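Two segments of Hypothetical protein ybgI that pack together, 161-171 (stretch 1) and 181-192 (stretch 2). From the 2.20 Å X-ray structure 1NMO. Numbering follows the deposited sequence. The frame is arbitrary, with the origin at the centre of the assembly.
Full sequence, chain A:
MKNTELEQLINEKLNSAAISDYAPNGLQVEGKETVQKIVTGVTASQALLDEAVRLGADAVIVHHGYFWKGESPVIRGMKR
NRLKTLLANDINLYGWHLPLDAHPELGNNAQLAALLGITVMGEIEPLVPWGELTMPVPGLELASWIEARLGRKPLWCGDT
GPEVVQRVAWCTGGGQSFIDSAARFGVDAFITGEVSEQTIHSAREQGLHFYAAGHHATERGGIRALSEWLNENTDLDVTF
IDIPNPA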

# COMPACT_ATOMS: atom_id res chain seq x y z
N GLY A 161 -30.58 13.55 6.53
CA GLY A 161 -31.37 13.87 5.34
C GLY A 161 -32.52 12.89 5.15
O GLY A 161 -32.47 11.80 5.72
N PRO A 162 -33.54 13.23 4.31
CA PRO A 162 -34.71 12.38 4.04
C PRO A 162 -34.24 10.95 3.71
O PRO A 162 -33.04 10.76 3.49
CB PRO A 162 -35.39 13.10 2.84
CG PRO A 162 -34.90 14.52 2.91
CD PRO A 162 -33.51 14.43 3.44
N GLU A 163 -35.14 9.96 3.65
CA GLU A 163 -34.74 8.57 3.35
C GLU A 163 -34.66 8.37 1.85
O GLU A 163 -34.11 7.41 1.35
CB GLU A 163 -35.73 7.56 3.97
CG GLU A 163 -37.23 7.89 3.88
CD GLU A 163 -38.13 6.64 4.22
OE1 GLU A 163 -38.42 5.85 3.26
OE2 GLU A 163 -38.52 6.45 5.44
N VAL A 164 -35.28 9.29 1.13
CA VAL A 164 -35.24 9.27 -0.32
C VAL A 164 -34.97 10.70 -0.76
O VAL A 164 -35.45 11.66 -0.13
CB VAL A 164 -36.57 8.78 -0.90
CG1 VAL A 164 -36.49 8.77 -2.45
CG2 VAL A 164 -36.82 7.34 -0.40
N VAL A 165 -34.17 10.86 -1.80
CA VAL A 165 -33.90 12.19 -2.30
C VAL A 165 -34.69 12.39 -3.58
O VAL A 165 -34.53 11.65 -4.57
CB VAL A 165 -32.43 12.37 -2.67
CG1 VAL A 165 -32.23 13.66 -3.47
CG2 VAL A 165 -31.61 12.41 -1.45
N GLN A 166 -35.51 13.43 -3.59
CA GLN A 166 -36.27 13.71 -4.82
C GLN A 166 -35.95 15.12 -5.34
O GLN A 166 -35.55 15.28 -6.47
CB GLN A 166 -37.81 13.58 -4.55
CG GLN A 166 -38.63 14.23 -5.69
CD GLN A 166 -39.93 13.52 -5.96
OE1 GLN A 166 -40.42 13.49 -7.11
NE2 GLN A 166 -40.50 12.95 -4.93
N ARG A 167 -36.15 16.13 -4.50
CA ARG A 167 -35.95 17.54 -4.86
C ARG A 167 -34.55 17.92 -4.48
O ARG A 167 -34.10 17.66 -3.37
CB ARG A 167 -37.03 18.41 -4.12
CG ARG A 167 -36.88 19.91 -4.25
CD ARG A 167 -38.11 20.61 -3.56
NE ARG A 167 -39.29 20.22 -4.34
CZ ARG A 167 -40.24 21.06 -4.73
NH1 ARG A 167 -40.16 22.35 -4.39
NH2 ARG A 167 -41.21 20.61 -5.57
N VAL A 168 -33.85 18.54 -5.40
CA VAL A 168 -32.43 18.88 -5.24
C VAL A 168 -32.09 20.33 -5.65
O VAL A 168 -32.86 20.97 -6.38
CB VAL A 168 -31.66 17.94 -6.16
CG1 VAL A 168 -30.23 18.27 -6.15
CG2 VAL A 168 -31.87 16.53 -5.69
N ALA A 169 -31.00 20.91 -5.14
CA ALA A 169 -30.66 22.23 -5.72
C ALA A 169 -29.13 22.09 -5.85
O ALA A 169 -28.55 21.19 -5.25
CB ALA A 169 -31.07 23.41 -4.82
N TRP A 170 -28.45 22.95 -6.60
CA TRP A 170 -27.05 22.72 -6.75
C TRP A 170 -26.40 23.95 -7.25
O TRP A 170 -27.11 24.85 -7.73
CB TRP A 170 -26.85 21.60 -7.77
CG TRP A 170 -27.36 21.88 -9.17
CD1 TRP A 170 -26.65 22.38 -10.22
CD2 TRP A 170 -28.71 21.69 -9.66
NE1 TRP A 170 -27.47 22.53 -11.33
CE2 TRP A 170 -28.73 22.11 -11.01
CE3 TRP A 170 -29.91 21.21 -9.07
CZ2 TRP A 170 -29.90 22.06 -11.80
CZ3 TRP A 170 -31.10 21.16 -9.85
CH2 TRP A 170 -31.07 21.58 -11.19
N CYS A 171 -25.08 24.02 -7.15
CA CYS A 171 -24.33 25.15 -7.72
C CYS A 171 -22.99 24.51 -8.00
O CYS A 171 -22.43 24.00 -7.08
CB CYS A 171 -24.13 26.33 -6.74
SG CYS A 171 -23.19 27.69 -7.55
N SER A 181 -29.43 29.01 1.88
CA SER A 181 -30.53 29.51 1.14
C SER A 181 -31.27 28.33 0.46
O SER A 181 -32.48 28.41 0.27
CB SER A 181 -30.03 30.55 0.15
OG SER A 181 -30.19 30.02 -1.12
N ALA A 182 -30.60 27.23 0.10
CA ALA A 182 -31.36 26.11 -0.50
C ALA A 182 -32.17 25.47 0.57
O ALA A 182 -33.26 25.06 0.31
CB ALA A 182 -30.45 25.08 -1.11
N ALA A 183 -31.66 25.30 1.78
CA ALA A 183 -32.46 24.69 2.84
C ALA A 183 -33.80 25.46 3.10
O ALA A 183 -34.88 24.88 3.32
CB ALA A 183 -31.62 24.63 4.15
N ARG A 184 -33.70 26.78 3.16
CA ARG A 184 -34.84 27.63 3.38
C ARG A 184 -35.84 27.33 2.25
O ARG A 184 -36.99 27.06 2.52
CB ARG A 184 -34.39 29.08 3.29
CG ARG A 184 -34.99 30.03 4.30
CD ARG A 184 -33.86 30.54 5.15
NE ARG A 184 -32.89 31.29 4.32
CZ ARG A 184 -31.56 31.27 4.49
NH1 ARG A 184 -31.04 30.51 5.48
NH2 ARG A 184 -30.74 32.03 3.72
N PHE A 185 -35.38 27.31 1.00
CA PHE A 185 -36.26 27.03 -0.12
C PHE A 185 -37.01 25.71 0.04
O PHE A 185 -38.23 25.64 -0.22
CB PHE A 185 -35.46 27.03 -1.41
CG PHE A 185 -36.30 26.89 -2.63
CD1 PHE A 185 -36.94 28.00 -3.18
CD2 PHE A 185 -36.52 25.64 -3.16
CE1 PHE A 185 -37.81 27.86 -4.26
CE2 PHE A 185 -37.37 25.46 -4.22
CZ PHE A 185 -38.03 26.57 -4.79
N GLY A 186 -36.28 24.68 0.50
CA GLY A 186 -36.85 23.35 0.74
C GLY A 186 -36.34 22.35 -0.28
O GLY A 186 -36.85 22.22 -1.41
N VAL A 187 -35.29 21.61 0.06
CA VAL A 187 -34.85 20.61 -0.89
C VAL A 187 -34.47 19.38 -0.07
O VAL A 187 -34.38 19.49 1.14
CB VAL A 187 -33.62 21.10 -1.65
CG1 VAL A 187 -34.00 22.31 -2.52
CG2 VAL A 187 -32.48 21.50 -0.59
N ASP A 188 -34.26 18.22 -0.69
CA ASP A 188 -33.84 17.08 0.11
C ASP A 188 -32.29 17.02 -0.00
O ASP A 188 -31.60 16.54 0.91
CB ASP A 188 -34.38 15.76 -0.47
CG ASP A 188 -35.88 15.75 -0.69
OD1 ASP A 188 -36.60 16.35 0.13
OD2 ASP A 188 -36.35 15.09 -1.65
N ALA A 189 -31.74 17.49 -1.12
CA ALA A 189 -30.27 17.43 -1.25
C ALA A 189 -29.72 18.69 -1.92
O ALA A 189 -30.47 19.38 -2.68
CB ALA A 189 -29.90 16.22 -2.01
N PHE A 190 -28.47 19.03 -1.60
CA PHE A 190 -27.77 20.21 -2.22
C PHE A 190 -26.46 19.65 -2.65
O PHE A 190 -25.80 18.94 -1.87
CB PHE A 190 -27.54 21.37 -1.22
CG PHE A 190 -26.76 22.51 -1.80
CD1 PHE A 190 -27.28 23.27 -2.86
CD2 PHE A 190 -25.49 22.86 -1.29
CE1 PHE A 190 -26.56 24.37 -3.42
CE2 PHE A 190 -24.77 23.93 -1.82
CZ PHE A 190 -25.31 24.71 -2.91
N ILE A 191 -26.07 19.94 -3.89
CA ILE A 191 -24.83 19.43 -4.49
C ILE A 191 -23.95 20.56 -4.93
O ILE A 191 -24.45 21.48 -5.61
CB ILE A 191 -25.14 18.64 -5.80
CG1 ILE A 191 -26.17 17.59 -5.53
CG2 ILE A 191 -23.84 17.94 -6.39
CD1 ILE A 191 -26.61 16.91 -6.77
N THR A 192 -22.66 20.59 -4.59
CA THR A 192 -21.92 21.73 -5.16
C THR A 192 -20.55 21.17 -5.41
O THR A 192 -20.43 19.96 -5.51
CB THR A 192 -21.91 22.90 -4.24
OG1 THR A 192 -21.17 23.96 -4.86
CG2 THR A 192 -21.21 22.55 -2.91
O HOH W 1 -37.93 12.33 -0.54

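How does the loop at the start of stretch 1 meet its partner? Pro162 makes the first contact, laying its ring against the side chain of Asp188, with Pro162 CG 3.6 Å from Asp188 CB. Glu163 stays out of reach, and the side chain of Val164 points away. The carbonyl of Val164 still has a link to the other stretch, because a water donates a hydrogen bond to Val164 O at 2.6 Å and a weak one to Asp188 OD2 at 3.4 Å. Val165 then begins the buried apolar contact, its CG1 lying 3.8 Å from Ala189 CB.

What makes Asp188 so central to the contact? Its CA-to-CB bond points toward stretch 1, and its carboxylate accepts two backbone hydrogen bonds at a single oxygen: Gln166 N to Asp188 OD2 at 2.7 Å and Arg167 N to Asp188 OD2 at 3.0 Å. A short acidic side chain suits this place, since it brings an acceptor to two successive amides just where the strands begin to pair. The backbone replies in the other direction. Arg167 O accepts from Asp188 N at 2.7 Å and, at a longer 3.3 Å, from Ala189 N, so Asp188 is held through both its main chain and its side chain. The Arg167 side chain extends along the turn that follows the helix, bringing its CD 3.0 Å from Gly186 O, while its CG lies 4.1 Å from Val187 CG1. Gly186 has positive phi, and a CB at these backbone angles would jam against the preceding carbonyl oxygen; glycine therefore fits the turn for reasons of its own backbone.

How do the strands pair from Val168 onward? They run parallel, with Val168 beside Ala189, Ala169 beside Phe190 and Trp170 beside Ile191. Ala169 lends both its backbone groups to the ladder, Ala169 N donating to Ala189 O at 2.9 Å and Ala169 O accepting from Ile191 N at 3.1 Å. On one face of the sheet, Val168 CG1 packs 3.9 Å from Ile191 CD1, and Trp170 CB lies 3.9 Å from Ile191 CB, although the end of the tryptophan leads away. The opposite face carries Ala169, whose small methyl group sits among Ala182 of the helix, Val187 and Phe190: Ala169 CB is 4.1 Å from Ala182 CB and 3.9 Å from Val187 CG1. This side chain is compact enough to let strand and helix approach closely.

What closes the contact at Cys171? The ladder continues with Cys171 N donating to Ile191 O at 3.0 Å, and the hydroxyl of Thr192 then adds a short hydrogen bond, Thr192 OG1 to Cys171 O at 2.6 Å. Threonine serves well here because its side chain supplies a donor close to the backbone. The end of the Phe190 side chain comes nearer to stretch 1, with Phe190 CZ 4.3 Å from Cys171 CB, extending the buried apolar packing. Altogether the two stretches bury 734 Å², counting both sides.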